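Local coordinates for protein inactive poly [ADP-ribose] polymerase RCD1 (Arabidopsis thaliana, PDB 5NGO) that probably serves as a catalytically inactive PARP-like protein in plant stress and immune signalling, and is bound by a downy mildew effector, at residues Val62-Leu67 against Leu125-Met130. Residues are numbered along the deposited sequence; the frame is centred on the assembly and turned at random.
Sequences VRYAWL and LCRVIM
L125 has CG anti to its backbone N (chi1 -173°), while W66 sets CG anti to its carbonyl carbon, and the two meet with CD1 of L125 over the centre of the indole's six-membered ring. That methyl lies 3.6 Å from the ring centroid and almost on the ring normal, a CH-pi contact; L125 CB reaches W66 CZ3 at 3.8 Å. On its other flank L125 touches Y64, whose CD1 lies 3.8 Å from L125 CG, wedging the leucine between the two aromatic residues. The Y64 phenol then runs alongside R127, with Y64 CE1 3.9 Å from R127 CG and ring and guanidinium planes turned 70° apart. R127 ends in a salt bridge to E177 on strand 174-182, and W66 NE1 bonds to the carbonyl of A103. On the opposite face, with R63, A65, C126 and V128, A65 CB meets V128 CG2 at 3.8 Å, and both touch L100 of strand 98-102. Between these two faces, the backbones are tied by two reciprocal pairs of hydrogen bonds, R63 with V128 and A65 with C126; C126 N to A65 O is 2.8 Å and nearly straight (172°). Between those pairs, the CA of Y64 packs 3.2 Å from the C126 carbonyl oxygen. This regular antiparallel ladder joins two neighbouring inner strands of the central sheet, with helix 37-57 covering R127 and I129, an arrangement that belongs to the ADP-ribosyltransferase fold of PARP catalytic domains.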
ATOM      1  N   VAL A  62      -8.677   8.098   4.360  1.00 47.48           N
ATOM      2  CA  VAL A  62      -8.142   7.400   3.216  1.00 46.27           C
ATOM      3  C   VAL A  62      -6.800   8.028   2.852  1.00 46.40           C
ATOM      4  O   VAL A  62      -6.706   9.237   2.694  1.00 49.64           O
ATOM      5  CB  VAL A  62      -9.108   7.453   2.015  1.00 45.39           C
ATOM      6  CG1 VAL A  62      -8.493   6.754   0.802  1.00 44.06           C
ATOM      7  CG2 VAL A  62     -10.448   6.764   2.387  1.00 45.88           C
ATOM      8  N   ARG A  63      -5.780   7.194   2.704  1.00 45.65           N
ATOM      9  CA  ARG A  63      -4.436   7.638   2.338  1.00 46.12           C
ATOM     10  C   ARG A  63      -3.885   6.841   1.180  1.00 43.40           C
ATOM     11  O   ARG A  63      -4.307   5.727   0.924  1.00 41.82           O
ATOM     12  CB  ARG A  63      -3.496   7.498   3.536  1.00 49.11           C
ATOM     13  CG  ARG A  63      -3.574   8.678   4.471  1.00 51.79           C
ATOM     14  CD  ARG A  63      -3.360   8.281   5.907  1.00 54.47           C
ATOM     15  NE  ARG A  63      -3.748   9.389   6.800  1.00 58.84           N
ATOM     16  CZ  ARG A  63      -2.915  10.152   7.510  1.00 60.69           C
ATOM     17  NH1 ARG A  63      -1.576   9.934   7.488  1.00 61.47           N
ATOM     18  NH2 ARG A  63      -3.425  11.095   8.290  1.00 63.99           N
ATOM     19  N   TYR A  64      -2.960   7.453   0.454  1.00 43.33           N
ATOM     20  CA  TYR A  64      -2.210   6.721  -0.559  1.00 41.79           C
ATOM     21  C   TYR A  64      -1.021   6.086   0.120  1.00 41.09           C
ATOM     22  O   TYR A  64      -0.456   6.660   1.055  1.00 42.44           O
ATOM     23  CB  TYR A  64      -1.804   7.615  -1.714  1.00 42.34           C
ATOM     24  CG  TYR A  64      -2.922   7.859  -2.704  1.00 43.53           C
ATOM     25  CD1 TYR A  64      -3.372   6.844  -3.546  1.00 44.33           C
ATOM     26  CD2 TYR A  64      -3.574   9.096  -2.767  1.00 46.06           C
ATOM     27  CE1 TYR A  64      -4.350   7.047  -4.482  1.00 46.21           C
ATOM     28  CE2 TYR A  64      -4.599   9.320  -3.661  1.00 46.98           C
ATOM     29  CZ  TYR A  64      -5.001   8.280  -4.501  1.00 48.49           C
ATOM     30  OH  TYR A  64      -5.946   8.551  -5.456  1.00 51.87           O
ATOM     31  N   ALA A  65      -0.663   4.879  -0.301  1.00 39.84           N
ATOM     32  CA  ALA A  65       0.500   4.183   0.239  1.00 39.43           C
ATOM     33  C   ALA A  65       1.079   3.242  -0.803  1.00 38.06           C
ATOM     34  O   ALA A  65       0.369   2.815  -1.710  1.00 38.58           O
ATOM     35  CB  ALA A  65       0.093   3.411   1.487  1.00 40.47           C
ATOM     36  N   TRP A  66       2.364   2.933  -0.674  1.00 37.90           N
ATOM     37  CA  TRP A  66       3.082   2.137  -1.651  1.00 37.41           C
ATOM     38  C   TRP A  66       3.229   0.706  -1.146  1.00 39.25           C
ATOM     39  O   TRP A  66       3.576   0.481   0.028  1.00 41.62           O
ATOM     40  CB  TRP A  66       4.471   2.692  -1.916  1.00 36.92           C
ATOM     41  CG  TRP A  66       4.485   4.079  -2.441  1.00 36.09           C
ATOM     42  CD1 TRP A  66       4.710   5.219  -1.746  1.00 36.42           C
ATOM     43  CD2 TRP A  66       4.268   4.477  -3.794  1.00 35.22           C
ATOM     44  NE1 TRP A  66       4.633   6.306  -2.564  1.00 38.01           N
ATOM     45  CE2 TRP A  66       4.357   5.876  -3.836  1.00 37.66           C
ATOM     46  CE3 TRP A  66       4.004   3.785  -4.979  1.00 35.07           C
ATOM     47  CZ2 TRP A  66       4.202   6.604  -5.016  1.00 37.54           C
ATOM     48  CZ3 TRP A  66       3.835   4.486  -6.138  1.00 35.36           C
ATOM     49  CH2 TRP A  66       3.937   5.895  -6.152  1.00 36.62           C
ATOM     50  N   LEU A  67       2.936  -0.244  -2.032  1.00 38.57           N
ATOM     51  CA  LEU A  67       3.050  -1.660  -1.746  1.00 39.32           C
ATOM     52  C   LEU A  67       4.088  -2.285  -2.681  1.00 38.76           C
ATOM     53  O   LEU A  67       3.881  -2.303  -3.897  1.00 39.21           O
ATOM     54  CB  LEU A  67       1.674  -2.335  -1.968  1.00 38.38           C
ATOM     55  CG  LEU A  67       1.608  -3.842  -1.714  1.00 39.13           C
ATOM     56  CD1 LEU A  67       1.956  -4.193  -0.265  1.00 39.30           C
ATOM     57  CD2 LEU A  67       0.189  -4.325  -2.031  1.00 39.34           C
ATOM     58  N   LEU A 125       0.754   1.605  -6.125  1.00 38.51           N
ATOM     59  CA  LEU A 125       0.152   2.675  -5.330  1.00 38.53           C
ATOM     60  C   LEU A 125      -1.274   2.248  -4.957  1.00 37.17           C
ATOM     61  O   LEU A 125      -2.087   1.958  -5.836  1.00 36.65           O
ATOM     62  CB  LEU A 125       0.107   4.017  -6.054  1.00 38.48           C
ATOM     63  CG  LEU A 125      -0.368   5.209  -5.215  1.00 38.28           C
ATOM     64  CD1 LEU A 125       0.630   5.494  -4.132  1.00 39.24           C
ATOM     65  CD2 LEU A 125      -0.511   6.470  -6.030  1.00 38.47           C
ATOM     66  N   CYS A 126      -1.552   2.235  -3.654  1.00 36.16           N
ATOM     67  CA  CYS A 126      -2.855   1.833  -3.118  1.00 36.99           C
ATOM     68  C   CYS A 126      -3.570   2.969  -2.398  1.00 36.03           C
ATOM     69  O   CYS A 126      -2.929   3.874  -1.859  1.00 34.80           O
ATOM     70  CB  CYS A 126      -2.670   0.734  -2.094  1.00 37.88           C
ATOM     71  SG  CYS A 126      -1.926  -0.768  -2.708  1.00 41.17           S
ATOM     72  N   ARG A 127      -4.893   2.902  -2.416  1.00 35.80           N
ATOM     73  CA  ARG A 127      -5.721   3.660  -1.477  1.00 37.41           C
ATOM     74  C   ARG A 127      -5.878   2.768  -0.262  1.00 36.16           C
ATOM     75  O   ARG A 127      -6.163   1.586  -0.407  1.00 37.31           O
ATOM     76  CB  ARG A 127      -7.103   3.934  -2.049  1.00 39.60           C
ATOM     77  CG  ARG A 127      -7.124   4.526  -3.434  1.00 40.98           C
ATOM     78  CD  ARG A 127      -8.457   5.170  -3.731  1.00 42.65           C
ATOM     79  NE  ARG A 127      -8.609   5.483  -5.142  1.00 43.83           N
ATOM     80  CZ  ARG A 127      -9.735   5.926  -5.706  1.00 44.47           C
ATOM     81  NH1 ARG A 127     -10.833   6.128  -4.981  1.00 45.12           N
ATOM     82  NH2 ARG A 127      -9.742   6.220  -7.006  1.00 44.37           N
ATOM     83  N   VAL A 128      -5.651   3.325   0.920  1.00 37.01           N
ATOM     84  CA  VAL A 128      -5.776   2.596   2.172  1.00 38.91           C
ATOM     85  C   VAL A 128      -6.710   3.363   3.088  1.00 40.35           C
ATOM     86  O   VAL A 128      -6.541   4.572   3.296  1.00 40.54           O
ATOM     87  CB  VAL A 128      -4.424   2.424   2.888  1.00 39.32           C
ATOM     88  CG1 VAL A 128      -4.577   1.543   4.114  1.00 39.73           C
ATOM     89  CG2 VAL A 128      -3.378   1.864   1.935  1.00 40.23           C
ATOM     90  N   ILE A 129      -7.682   2.643   3.640  1.00 41.63           N
ATOM     91  CA  ILE A 129      -8.566   3.173   4.678  1.00 42.94           C
ATOM     92  C   ILE A 129      -7.866   2.957   6.010  1.00 43.33           C
ATOM     93  O   ILE A 129      -7.862   1.855   6.559  1.00 41.32           O
ATOM     94  CB  ILE A 129      -9.920   2.459   4.680  1.00 43.44           C
ATOM     95  CG1 ILE A 129     -10.638   2.681   3.340  1.00 44.22           C
ATOM     96  CG2 ILE A 129     -10.791   2.953   5.830  1.00 45.05           C
ATOM     97  CD1 ILE A 129     -11.781   1.704   3.094  1.00 44.63           C
ATOM     98  N   MET A 130      -7.261   4.022   6.524  1.00 45.38           N
ATOM     99  CA  MET A 130      -6.521   3.938   7.773  1.00 47.88           C
ATOM    100  C   MET A 130      -7.426   4.137   8.983  1.00 51.47           C
ATOM    101  O   MET A 130      -7.104   3.646  10.061  1.00 51.69           O
ATOM    102  CB  MET A 130      -5.375   4.947   7.777  1.00 47.76           C
ATOM    103  CG  MET A 130      -4.220   4.536   6.868  1.00 47.17           C
ATOM    104  SD  MET A 130      -3.513   2.926   7.203  1.00 48.20           S
ATOM    105  CE  MET A 130      -3.029   3.046   8.900  1.00 49.31           C
TER